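PDB 3JX8: putative lipoprotein from Parabacteroides distasonis ATCC 8503, which is of unproven function but, as a putative lipoprotein with an adhesin-like head domain, probably acts in adhesion or lipid binding. Local coordinates for residues 18-23 with 43-48; 24-29 with 99-104; 181-186 with 201-206; 218-223 with 244-249. All coordinates share one frame; numbering follows the deposited sequence.

Interaction 1: residues 18-23 with 43-48; sequences IKISDY and PYLSVT
Ile18 and Ile20 lie against Leu45 where the chain leaves strand 13-17, the antiparallel partner of strand 44-50, near the N-terminal end of a beta-solenoid. Ile18 and Leu45 stand side by side and point the same way, Ile18 CB 3.8 Å from Leu45 CD2. The CD1 of Ile18 reaches on to Val47 CG2, also at 3.8 Å, the two side chains meeting at a slant. Ile20 instead crosses Leu45 at about a right angle. Its CG1 sits between the backbone N and the carbonyl carbon (chi1 59°), and CD1 beyond it rests on Leu45 CB at 3.8 Å and near the carbonyl of Tyr44. Inward, Leu66 and Ile68 pack on Leu45, while Thr59 and Val61 touch the two isoleucines. Pro43 closes the far end with its ring, CG lying 3.5 Å from Asp22 N. Ile18 N to Leu45 O, at 2.8 Å, is the one direct backbone bond between the segments; beyond it the backbones are joined through water. One molecule accepts from Leu45 N and probably donates to Ile18 O; a second accepts from Ile20 N at 2.9 Å and probably donates to Pro43 O.

Interaction 2: residues 24-29 with 99-104; sequences DEITFV and KELNTV
Asp24, Ile26 and Asn102 bury the most surface where two parallel strands of the beta-solenoid pair. Asp24 meets Lys99, whose chain, extended beyond CG, passes the aspartate obliquely. Lys99 CE lies 3.9 Å from Asp24 OD2, but NZ remains 4.2 Å from that oxygen, so the opposite charges form no salt bridge. Asp24 O takes the N-H of Lys99 at 2.9 Å and, weakly, that of Glu100. Ile26 and Asn102 hold the middle of the backbone run: Ile26 N bonds Glu100 O, Asn102 N bonds Ile26 O, Phe28 N bonds Asn102 O and Val104 N bonds Phe28 O. The side chain of Ile26 packs through CG2 on Leu101 CD1 at 3.6 Å, on the face where Thr103 OG1 lies 3.3 Å from Phe28 CD2. On the other face Asn102 ND2 donates to Glu100 OE2 at 2.8 Å, on the anti side of the carboxylate, and to a water at 2.6 Å that also binds Glu25 OE2 and Thr27 OG1. The Glu25 and Glu100 carboxylate planes are nearly parallel, 5° apart, their OE2 atoms 4.5 Å from each other; amide and water probably ease this repulsion. Met241 of the second subunit touches Thr27 and Asn102. Phe109 of strand 108-111 packs on Ile26 and Leu101, while strand 65-70 flanks 25-29 and strand 120-125 flanks 100-104.

Interaction 3: residues 181-186 with 201-206; sequences SFNVAG and ECNIAS. With SO4 (sulfate ion), chain N.
Asn183 and Asn203 form a rung of an asparagine ladder between successive parallel strands of a beta-solenoid. Their side chains lie side by side, amide planes 8° apart, and Asn203 ND2 donates to Asn183 OD1 at 3.1 Å, tilted 21° from the carbonyl plane. The same ND2 bonds Glu201 OE2 at 2.8 Å, from above the carboxylate plane, so one amide nitrogen grips two acceptors. The row continues through Asn221, whose ND2 bonds Asn203 OD1 weakly; on the other side Asn183 ND2 turns to Ser181 OG and the backbone Cys163 O. Regular backbone bonds run from Phe182 N to Glu201 O through Gly186 N to Ala205 O, holding the strands within 1° of parallel. On the opposite face, Val184, Cys202 and Ile204 turn inward against Ile210, and Phe182 against Val212, Ile190 and Ala192. On the face with the asparagines, Ala185 and Ala205 approach at 4.4 Å between their CB atoms; Ala166 and Ala146 of the second subunit pack on them. A sulfate, probably from the crystallisation liquor, lies near Ser206 and is bound by Ser207 and by Ser148 of the second subunit. Inside, Cys202 SG meets the edge of the Phe182 ring, 4.1 Å from CD2.

Interaction 4: residues 218-223 with 244-249; sequences LDANIV and GSINKV
Ile222 and Ile246 reach each other through similar torsions: each CG1 stands anti to its own carbonyl carbon, beside the backbone N (chi1 -53° and -69°), and each CD1 continues anti to CA in an extended arm. These arms bridge two strand segments whose axes stay 8.3 Å apart at closest approach and run at 147° to each other. They belong to different walls of the beta-solenoid and face each other across its interior near the C-terminal end. Ile246 CD1 ends on the Ala220 methyl, 3.8 Å from CB. Ile222 CD1 passes Ile246 CG1 at 4.1 Å and lies 3.3 Å from Ser245 O, a close approach of a methyl to a backbone carbonyl. The other branch, Ile222 CG2, faces Gly244 CA at 4.4 Å; Gly244, with no side chain, presents that CA directly to the methyl.

Ile228 of strand 227-231 packs on Ile222, and Ile236 of strand 235-241 on Ile246, extending the apolar layer. The second subunit reaches this edge too: Ile246 makes backbone hydrogen bonds to it, and Asn79 of the second subunit packs on Ile246. On the other face of strand 218-223, Asn221 ND2 donates to Asp219 OD1 at 3.1 Å. No hydrogen bond spans the two segments, which implies that burial of aliphatic groups and close fit, rather than polar pairing, join the walls here.

Interactions 2 and 3 are two parallel-strand pairings in the same long sheet, their centres about 24 Å apart; each meets the second subunit on the face away from the interior and turns an apolar face inside. Interaction 4, which also touches the second subunit, is a buried contact between walls, wholly without hydrogen bonds across it; it borders interaction 3, since strands 200-205 and 217-223 are neighbours and Asn221 carries on the asparagine row. Interaction 1 lies at the opposite end, about 45 Å from interaction 4 between centres. It is partly buried, meets no other subunit, and mixes aliphatic packing with water bridges. Its first segment runs directly into that of interaction 2, leading the chain from edge to sheet.

Interaction 1: residues 18-23 with 43-48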
loop_
_atom_site.group_PDB
_atom_site.type_symbol
_atom_site.label_atom_id
_atom_site.label_comp_id
_atom_site.label_asym_id
_atom_site.label_seq_id
_atom_site.Cartn_x
_atom_site.Cartn_y
_atom_site.Cartn_z
ATOM N N ILE A 18 -9.476 -33.989 10.788
ATOM C CA ILE A 18 -10.203 -33.911 9.526
ATOM C C ILE A 18 -9.382 -34.549 8.416
ATOM O O ILE A 18 -8.209 -34.220 8.213
ATOM C CB ILE A 18 -10.549 -32.456 9.195
ATOM C CG1 ILE A 18 -11.377 -31.865 10.344
ATOM C CG2 ILE A 18 -11.334 -32.382 7.897
ATOM C CD1 ILE A 18 -11.348 -30.373 10.435
ATOM N N LYS A 19 -10.009 -35.490 7.714
ATOM C CA LYS A 19 -9.353 -36.220 6.632
ATOM C C LYS A 19 -9.104 -35.277 5.476
ATOM O O LYS A 19 -10.021 -34.595 5.011
ATOM C CB LYS A 19 -10.224 -37.407 6.163
ATOM C CG LYS A 19 -9.488 -38.481 5.366
ATOM N N ILE A 20 -7.860 -35.228 5.029
ATOM C CA ILE A 20 -7.479 -34.349 3.951
ATOM C C ILE A 20 -6.451 -34.986 3.007
ATOM O O ILE A 20 -5.659 -35.799 3.421
ATOM C CB ILE A 20 -6.894 -33.025 4.495
ATOM C CG1 ILE A 20 -5.662 -33.264 5.362
ATOM C CG2 ILE A 20 -7.913 -32.267 5.296
ATOM C CD1 ILE A 20 -4.780 -31.996 5.474
ATOM N N SER A 21 -6.466 -34.583 1.740
ATOM C CA SER A 21 -5.346 -34.836 0.823
ATOM C C SER A 21 -4.261 -33.815 1.071
ATOM O O SER A 21 -4.473 -32.809 1.752
ATOM C CB SER A 21 -5.751 -34.608 -0.630
ATOM O OG SER A 21 -6.937 -35.293 -0.929
ATOM N N ASP A 22 -3.123 -34.050 0.429
ATOM C CA ASP A 22 -2.051 -33.092 0.424
ATOM C C ASP A 22 -2.495 -31.774 -0.176
ATOM O O ASP A 22 -3.430 -31.715 -0.961
ATOM C CB ASP A 22 -0.849 -33.601 -0.379
ATOM C CG ASP A 22 0.425 -32.805 -0.083
ATOM O OD1 ASP A 22 0.645 -32.427 1.081
ATOM O OD2 ASP A 22 1.203 -32.568 -1.001
ATOM N N TYR A 23 -1.800 -30.724 0.223
ATOM C CA TYR A 23 -2.061 -29.395 -0.265
ATOM C C TYR A 23 -0.739 -28.680 -0.316
ATOM O O TYR A 23 0.160 -28.997 0.433
ATOM C CB TYR A 23 -3.046 -28.667 0.673
ATOM C CG TYR A 23 -2.594 -28.543 2.126
ATOM C CD1 TYR A 23 -1.833 -27.463 2.548
ATOM C CD2 TYR A 23 -2.955 -29.504 3.085
ATOM C CE1 TYR A 23 -1.437 -27.333 3.884
ATOM C CE2 TYR A 23 -2.583 -29.370 4.430
ATOM C CZ TYR A 23 -1.820 -28.283 4.820
ATOM O OH TYR A 23 -1.435 -28.146 6.137
ATOM N N PRO A 43 -0.464 -36.229 4.965
ATOM C CA PRO A 43 -1.036 -34.918 5.289
ATOM C C PRO A 43 -2.041 -35.039 6.442
ATOM O O PRO A 43 -2.751 -36.046 6.560
ATOM C CB PRO A 43 -1.700 -34.483 3.991
ATOM C CG PRO A 43 -2.026 -35.748 3.298
ATOM C CD PRO A 43 -0.958 -36.755 3.686
ATOM N N TYR A 44 -2.052 -34.042 7.311
ATOM C CA TYR A 44 -2.788 -34.132 8.559
ATOM C C TYR A 44 -3.446 -32.819 8.884
ATOM O O TYR A 44 -2.853 -31.774 8.661
ATOM C CB TYR A 44 -1.815 -34.488 9.682
ATOM C CG TYR A 44 -2.443 -34.539 11.064
ATOM C CD1 TYR A 44 -3.156 -35.654 11.483
ATOM C CD2 TYR A 44 -2.296 -33.485 11.950
ATOM C CE1 TYR A 44 -3.716 -35.707 12.738
ATOM C CE2 TYR A 44 -2.850 -33.524 13.197
ATOM C CZ TYR A 44 -3.553 -34.641 13.595
ATOM O OH TYR A 44 -4.109 -34.682 14.851
ATOM N N LEU A 45 -4.669 -32.878 9.395
ATOM C CA LEU A 45 -5.335 -31.696 9.894
ATOM C C LEU A 45 -6.101 -32.010 11.154
ATOM O O LEU A 45 -6.917 -32.933 11.195
ATOM C CB LEU A 45 -6.314 -31.128 8.877
ATOM C CG LEU A 45 -7.155 -29.927 9.327
ATOM C CD1 LEU A 45 -6.295 -28.697 9.765
ATOM C CD2 LEU A 45 -8.179 -29.577 8.245
ATOM N N SER A 46 -5.887 -31.172 12.154
ATOM C CA SER A 46 -6.656 -31.207 13.375
ATOM C C SER A 46 -7.086 -29.786 13.754
ATOM O O SER A 46 -6.283 -28.867 13.689
ATOM C CB SER A 46 -5.786 -31.807 14.484
ATOM O OG SER A 46 -6.351 -31.567 15.757
ATOM N N VAL A 47 -8.337 -29.633 14.181
ATOM C CA VAL A 47 -8.904 -28.341 14.583
ATOM C C VAL A 47 -9.604 -28.510 15.933
ATOM O O VAL A 47 -10.402 -29.446 16.120
ATOM C CB VAL A 47 -9.947 -27.825 13.565
ATOM C CG1 VAL A 47 -10.582 -26.504 14.059
ATOM C CG2 VAL A 47 -9.337 -27.673 12.174
ATOM N N THR A 48 -9.305 -27.603 16.859
ATOM C CA THR A 48 -9.943 -27.543 18.153
ATOM C C THR A 48 -10.660 -26.196 18.273
ATOM O O THR A 48 -10.041 -25.129 18.173
ATOM C CB THR A 48 -8.915 -27.675 19.266
ATOM O OG1 THR A 48 -8.200 -28.909 19.110
ATOM C CG2 THR A 48 -9.587 -27.616 20.665
HETATM O O HOH W 1 -6.054 -35.421 9.187
HETATM O O HOH W 2 -5.837 -36.528 6.577
#

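Interaction 2: residues 24-29 with 99-104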
loop_
_atom_site.group_PDB
_atom_site.type_symbol
_atom_site.label_atom_id
_atom_site.label_comp_id
_atom_site.label_asym_id
_atom_site.label_seq_id
_atom_site.Cartn_x
_atom_site.Cartn_y
_atom_site.Cartn_z
ATOM N N ASP A 24 -0.629 -27.730 -1.223
ATOM C CA ASP A 24 0.557 -26.907 -1.333
ATOM C C ASP A 24 0.232 -25.449 -1.087
ATOM O O ASP A 24 1.087 -24.587 -1.224
ATOM C CB ASP A 24 1.218 -27.092 -2.702
ATOM C CG ASP A 24 0.353 -26.635 -3.861
ATOM O OD1 ASP A 24 -0.750 -26.066 -3.654
ATOM O OD2 ASP A 24 0.790 -26.850 -5.014
ATOM N N GLU A 25 -1.007 -25.179 -0.704
ATOM C CA GLU A 25 -1.462 -23.816 -0.497
ATOM C C GLU A 25 -2.497 -23.778 0.635
ATOM O O GLU A 25 -3.265 -24.736 0.808
ATOM C CB GLU A 25 -2.013 -23.329 -1.820
ATOM C CG GLU A 25 -2.551 -21.950 -1.812
ATOM C CD GLU A 25 -3.043 -21.512 -3.190
ATOM O OE1 GLU A 25 -2.407 -21.930 -4.217
ATOM O OE2 GLU A 25 -4.055 -20.745 -3.212
ATOM N N ILE A 26 -2.477 -22.697 1.424
ATOM C CA ILE A 26 -3.391 -22.494 2.567
ATOM C C ILE A 26 -4.111 -21.166 2.439
ATOM O O ILE A 26 -3.471 -20.135 2.266
ATOM C CB ILE A 26 -2.654 -22.493 3.920
ATOM C CG1 ILE A 26 -2.015 -23.865 4.225
ATOM C CG2 ILE A 26 -3.618 -22.093 5.060
ATOM C CD1 ILE A 26 -1.048 -23.854 5.468
ATOM N N THR A 27 -5.443 -21.203 2.530
ATOM C CA THR A 27 -6.277 -20.035 2.733
ATOM C C THR A 27 -6.804 -20.157 4.143
ATOM O O THR A 27 -7.603 -21.056 4.419
ATOM C CB THR A 27 -7.495 -20.039 1.795
ATOM O OG1 THR A 27 -7.036 -19.886 0.470
ATOM C CG2 THR A 27 -8.422 -18.888 2.106
ATOM N N PHE A 28 -6.387 -19.265 5.026
ATOM C CA PHE A 28 -6.761 -19.313 6.443
ATOM C C PHE A 28 -7.315 -17.983 6.870
ATOM O O PHE A 28 -6.603 -16.998 6.853
ATOM C CB PHE A 28 -5.534 -19.620 7.280
ATOM C CG PHE A 28 -5.716 -19.367 8.750
ATOM C CD1 PHE A 28 -6.850 -19.811 9.419
ATOM C CD2 PHE A 28 -4.711 -18.746 9.478
ATOM C CE1 PHE A 28 -7.019 -19.575 10.788
ATOM C CE2 PHE A 28 -4.862 -18.500 10.860
ATOM C CZ PHE A 28 -6.024 -18.929 11.507
ATOM N N VAL A 29 -8.578 -17.934 7.251
ATOM C CA VAL A 29 -9.175 -16.712 7.730
ATOM C C VAL A 29 -9.626 -16.979 9.142
ATOM O O VAL A 29 -10.375 -17.939 9.391
ATOM C CB VAL A 29 -10.420 -16.360 6.914
ATOM C CG1 VAL A 29 -11.119 -15.096 7.506
ATOM C CG2 VAL A 29 -10.073 -16.294 5.422
ATOM N N LYS A 99 3.765 -23.652 -0.675
ATOM C CA LYS A 99 4.216 -22.686 -1.645
ATOM C C LYS A 99 3.584 -21.344 -1.394
ATOM O O LYS A 99 4.193 -20.331 -1.665
ATOM C CB LYS A 99 3.845 -23.102 -3.060
ATOM C CG LYS A 99 4.345 -24.451 -3.472
ATOM C CD LYS A 99 4.036 -24.718 -4.943
ATOM C CE LYS A 99 4.576 -26.076 -5.379
ATOM N NZ LYS A 99 4.489 -26.195 -6.874
ATOM N N GLU A 100 2.346 -21.348 -0.912
ATOM C CA GLU A 100 1.627 -20.103 -0.692
ATOM C C GLU A 100 0.637 -20.152 0.471
ATOM O O GLU A 100 -0.240 -21.035 0.540
ATOM C CB GLU A 100 0.920 -19.679 -1.966
ATOM C CG GLU A 100 0.406 -18.299 -1.876
ATOM C CD GLU A 100 -0.277 -17.857 -3.130
ATOM O OE1 GLU A 100 0.252 -18.159 -4.209
ATOM O OE2 GLU A 100 -1.337 -17.198 -3.046
ATOM N N LEU A 101 0.803 -19.185 1.366
ATOM C CA LEU A 101 -0.049 -18.943 2.500
ATOM C C LEU A 101 -0.781 -17.603 2.289
ATOM O O LEU A 101 -0.158 -16.550 2.088
ATOM C CB LEU A 101 0.787 -18.843 3.773
ATOM C CG LEU A 101 -0.006 -18.449 5.027
ATOM C CD1 LEU A 101 -1.068 -19.513 5.325
ATOM C CD2 LEU A 101 0.921 -18.228 6.236
ATOM N N ASN A 102 -2.097 -17.664 2.386
ATOM C CA ASN A 102 -2.948 -16.505 2.366
ATOM C C ASN A 102 -3.678 -16.545 3.671
ATOM O O ASN A 102 -4.511 -17.421 3.881
ATOM C CB ASN A 102 -3.904 -16.572 1.183
ATOM C CG ASN A 102 -3.171 -16.397 -0.150
ATOM O OD1 ASN A 102 -2.594 -15.351 -0.406
ATOM N ND2 ASN A 102 -3.152 -17.437 -0.973
ATOM N N THR A 103 -3.310 -15.648 4.563
ATOM C CA THR A 103 -3.883 -15.574 5.871
ATOM C C THR A 103 -4.507 -14.174 6.115
ATOM O O THR A 103 -3.932 -13.140 5.710
ATOM C CB THR A 103 -2.828 -15.935 6.928
ATOM O OG1 THR A 103 -3.468 -16.024 8.193
ATOM C CG2 THR A 103 -1.721 -14.934 7.013
ATOM N N VAL A 104 -5.690 -14.155 6.725
ATOM C CA VAL A 104 -6.451 -12.936 6.942
ATOM C C VAL A 104 -7.064 -12.997 8.325
ATOM O O VAL A 104 -7.780 -13.959 8.661
ATOM C CB VAL A 104 -7.606 -12.748 5.900
ATOM C CG1 VAL A 104 -8.367 -11.428 6.168
ATOM C CG2 VAL A 104 -7.078 -12.808 4.424
HETATM O O HOH W 3 -4.886 -19.357 -0.800
#

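Interaction 3: residues 181-186 with 201-206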
loop_
_atom_site.group_PDB
_atom_site.type_symbol
_atom_site.label_atom_id
_atom_site.label_comp_id
_atom_site.label_asym_id
_atom_site.label_seq_id
_atom_site.Cartn_x
_atom_site.Cartn_y
_atom_site.Cartn_z
ATOM N N SER A 181 14.802 -7.543 -1.450
ATOM C CA SER A 181 13.995 -6.429 -1.860
ATOM C C SER A 181 13.009 -6.080 -0.711
ATOM O O SER A 181 12.239 -6.936 -0.270
ATOM C CB SER A 181 13.306 -6.805 -3.144
ATOM O OG SER A 181 12.271 -5.888 -3.365
ATOM N N PHE A 182 13.088 -4.853 -0.191
ATOM C CA PHE A 182 12.254 -4.369 0.908
ATOM C C PHE A 182 11.413 -3.168 0.506
ATOM O O PHE A 182 11.948 -2.125 0.083
ATOM C CB PHE A 182 13.131 -3.963 2.076
ATOM C CG PHE A 182 13.943 -5.076 2.638
ATOM C CD1 PHE A 182 13.350 -6.261 3.025
ATOM C CD2 PHE A 182 15.303 -4.933 2.833
ATOM C CE1 PHE A 182 14.115 -7.298 3.560
ATOM C CE2 PHE A 182 16.064 -5.969 3.386
ATOM C CZ PHE A 182 15.457 -7.155 3.751
ATOM N N ASN A 183 10.100 -3.292 0.661
ATOM C CA ASN A 183 9.163 -2.294 0.172
ATOM C C ASN A 183 8.152 -1.944 1.244
ATOM O O ASN A 183 7.535 -2.835 1.830
ATOM C CB ASN A 183 8.441 -2.823 -1.035
ATOM C CG ASN A 183 9.378 -3.306 -2.077
ATOM O OD1 ASN A 183 9.903 -2.520 -2.864
ATOM N ND2 ASN A 183 9.663 -4.606 -2.063
ATOM N N VAL A 184 8.029 -0.658 1.532
ATOM C CA VAL A 184 7.000 -0.145 2.429
ATOM C C VAL A 184 6.131 0.926 1.735
ATOM O O VAL A 184 6.662 1.909 1.197
ATOM C CB VAL A 184 7.633 0.451 3.688
ATOM C CG1 VAL A 184 6.543 1.039 4.582
ATOM C CG2 VAL A 184 8.440 -0.619 4.399
ATOM N N ALA A 185 4.805 0.729 1.747
ATOM C CA ALA A 185 3.853 1.729 1.270
ATOM C C ALA A 185 2.920 2.042 2.427
ATOM O O ALA A 185 1.875 1.398 2.597
ATOM C CB ALA A 185 3.076 1.213 0.060
ATOM N N GLY A 186 3.273 3.043 3.210
ATOM C CA GLY A 186 2.518 3.398 4.397
ATOM C C GLY A 186 3.455 3.762 5.534
ATOM O O GLY A 186 4.613 4.083 5.310
ATOM N N GLU A 201 17.576 -3.824 -2.349
ATOM C CA GLU A 201 16.792 -2.699 -2.856
ATOM C C GLU A 201 15.745 -2.313 -1.812
ATOM O O GLU A 201 14.999 -3.177 -1.334
ATOM C CB GLU A 201 16.066 -3.131 -4.117
ATOM C CG GLU A 201 15.428 -1.987 -4.851
ATOM C CD GLU A 201 14.523 -2.451 -5.990
ATOM O OE1 GLU A 201 14.809 -3.566 -6.517
ATOM O OE2 GLU A 201 13.550 -1.707 -6.336
ATOM N N CYS A 202 15.693 -1.039 -1.463
ATOM C CA CYS A 202 14.775 -0.532 -0.450
ATOM C C CYS A 202 13.929 0.570 -1.038
ATOM O O CYS A 202 14.440 1.553 -1.588
ATOM C CB CYS A 202 15.554 0.021 0.713
ATOM S SG CYS A 202 16.433 -1.219 1.633
ATOM N N ASN A 203 12.626 0.397 -0.952
ATOM C CA ASN A 203 11.679 1.377 -1.461
ATOM C C ASN A 203 10.684 1.729 -0.413
ATOM O O ASN A 203 10.051 0.823 0.153
ATOM C CB ASN A 203 10.924 0.818 -2.640
ATOM C CG ASN A 203 11.818 0.579 -3.839
ATOM O OD1 ASN A 203 12.263 1.523 -4.483
ATOM N ND2 ASN A 203 12.091 -0.676 -4.133
ATOM N N ILE A 204 10.503 3.039 -0.204
ATOM C CA ILE A 204 9.483 3.593 0.699
ATOM C C ILE A 204 8.594 4.619 0.007
ATOM O O ILE A 204 9.067 5.556 -0.646
ATOM C CB ILE A 204 10.110 4.289 1.923
ATOM C CG1 ILE A 204 11.012 3.308 2.704
ATOM C CG2 ILE A 204 9.004 4.841 2.860
ATOM C CD1 ILE A 204 11.557 3.872 4.007
ATOM N N ALA A 205 7.287 4.428 0.172
ATOM C CA ALA A 205 6.289 5.389 -0.217
ATOM C C ALA A 205 5.597 5.864 1.063
ATOM O O ALA A 205 5.037 5.096 1.811
ATOM C CB ALA A 205 5.296 4.787 -1.223
ATOM N N SER A 206 5.672 7.165 1.291
ATOM C CA SER A 206 5.094 7.851 2.415
ATOM C C SER A 206 6.026 7.827 3.640
ATOM O O SER A 206 7.213 8.095 3.468
ATOM C CB SER A 206 3.605 7.477 2.607
ATOM O OG SER A 206 3.299 6.952 3.860
HETATM S S SO4 N . 1.853 10.523 5.589
HETATM O O1 SO4 N . 2.328 10.141 4.232
HETATM O O2 SO4 N . 1.772 9.267 6.385
HETATM O O3 SO4 N . 2.863 11.434 6.163
HETATM O O4 SO4 N . 0.564 11.182 5.496
#

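Interaction 4: residues 218-223 with 244-249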
loop_
_atom_site.group_PDB
_atom_site.type_symbol
_atom_site.label_atom_id
_atom_site.label_comp_id
_atom_site.label_asym_id
_atom_site.label_seq_id
_atom_site.Cartn_x
_atom_site.Cartn_y
_atom_site.Cartn_z
ATOM N N LEU A 218 23.476 -1.381 -2.323
ATOM C CA LEU A 218 22.255 -0.895 -1.699
ATOM C C LEU A 218 21.641 0.155 -2.607
ATOM O O LEU A 218 22.277 1.163 -2.950
ATOM C CB LEU A 218 22.490 -0.303 -0.302
ATOM C CG LEU A 218 21.274 0.320 0.406
ATOM C CD1 LEU A 218 20.124 -0.741 0.610
ATOM C CD2 LEU A 218 21.723 0.940 1.757
ATOM N N ASP A 219 20.403 -0.089 -2.981
ATOM C CA ASP A 219 19.643 0.821 -3.804
ATOM C C ASP A 219 18.527 1.346 -2.896
ATOM O O ASP A 219 17.628 0.592 -2.488
ATOM C CB ASP A 219 19.172 0.004 -5.008
ATOM C CG ASP A 219 18.357 0.778 -5.976
ATOM O OD1 ASP A 219 18.235 2.017 -5.846
ATOM O OD2 ASP A 219 17.822 0.112 -6.908
ATOM N N ALA A 220 18.622 2.619 -2.533
ATOM C CA ALA A 220 17.829 3.225 -1.468
ATOM C C ALA A 220 16.915 4.306 -2.061
ATOM O O ALA A 220 17.402 5.317 -2.594
ATOM C CB ALA A 220 18.740 3.803 -0.393
ATOM N N ASN A 221 15.602 4.075 -2.018
ATOM C CA ASN A 221 14.620 4.948 -2.664
ATOM C C ASN A 221 13.522 5.330 -1.709
ATOM O O ASN A 221 12.911 4.451 -1.058
ATOM C CB ASN A 221 13.990 4.251 -3.880
ATOM C CG ASN A 221 15.043 3.776 -4.873
ATOM O OD1 ASN A 221 15.696 4.592 -5.515
ATOM N ND2 ASN A 221 15.283 2.480 -4.928
ATOM N N ILE A 222 13.253 6.628 -1.624
ATOM C CA ILE A 222 12.201 7.164 -0.774
ATOM C C ILE A 222 11.426 8.217 -1.545
ATOM O O ILE A 222 12.008 9.151 -2.160
ATOM C CB ILE A 222 12.756 7.845 0.498
ATOM C CG1 ILE A 222 13.696 6.895 1.260
ATOM C CG2 ILE A 222 11.596 8.409 1.355
ATOM C CD1 ILE A 222 14.461 7.537 2.432
ATOM N N VAL A 223 10.109 8.044 -1.513
ATOM C CA VAL A 223 9.170 9.033 -1.976
ATOM C C VAL A 223 8.268 9.344 -0.792
ATOM O O VAL A 223 7.320 8.600 -0.504
ATOM C CB VAL A 223 8.376 8.519 -3.207
ATOM C CG1 VAL A 223 7.289 9.552 -3.632
ATOM C CG2 VAL A 223 9.352 8.206 -4.363
ATOM N N GLY A 244 12.106 12.888 3.477
ATOM C CA GLY A 244 12.726 11.713 4.067
ATOM C C GLY A 244 14.240 11.759 4.097
ATOM O O GLY A 244 14.871 12.741 3.674
ATOM N N SER A 245 14.840 10.691 4.609
ATOM C CA SER A 245 16.271 10.672 4.780
ATOM C C SER A 245 16.865 9.287 4.860
ATOM O O SER A 245 16.189 8.317 5.178
ATOM C CB SER A 245 16.660 11.479 6.024
ATOM O OG SER A 245 16.258 10.784 7.160
ATOM N N ILE A 246 18.136 9.231 4.525
ATOM C CA ILE A 246 18.950 8.033 4.533
ATOM C C ILE A 246 20.053 8.268 5.531
ATOM O O ILE A 246 20.657 9.340 5.509
ATOM C CB ILE A 246 19.593 7.794 3.143
ATOM C CG1 ILE A 246 18.514 7.420 2.126
ATOM C CG2 ILE A 246 20.651 6.677 3.187
ATOM C CD1 ILE A 246 18.986 7.450 0.690
ATOM N N ASN A 247 20.322 7.289 6.401
ATOM C CA ASN A 247 21.449 7.391 7.325
ATOM C C ASN A 247 22.186 6.069 7.571
ATOM O O ASN A 247 21.580 4.988 7.625
ATOM C CB ASN A 247 21.044 8.066 8.643
ATOM C CG ASN A 247 20.266 7.160 9.554
ATOM O OD1 ASN A 247 19.129 6.821 9.255
ATOM N ND2 ASN A 247 20.865 6.778 10.699
ATOM N N LYS A 248 23.506 6.177 7.668
ATOM C CA LYS A 248 24.372 5.037 7.876
ATOM C C LYS A 248 24.654 4.880 9.356
ATOM O O LYS A 248 24.968 5.850 10.001
ATOM C CB LYS A 248 25.692 5.206 7.119
ATOM C CG LYS A 248 26.520 3.912 7.056
ATOM C CD LYS A 248 27.667 4.021 6.087
ATOM C CE LYS A 248 28.557 2.794 6.157
ATOM N NZ LYS A 248 29.601 2.792 5.074
ATOM N N VAL A 249 24.501 3.666 9.884
ATOM C CA VAL A 249 24.770 3.387 11.292
ATOM C C VAL A 249 25.874 2.319 11.374
ATOM O O VAL A 249 26.083 1.547 10.412
ATOM C CB VAL A 249 23.460 2.936 12.038
ATOM C CG1 VAL A 249 22.318 3.968 11.806
ATOM C CG2 VAL A 249 22.999 1.586 11.598
#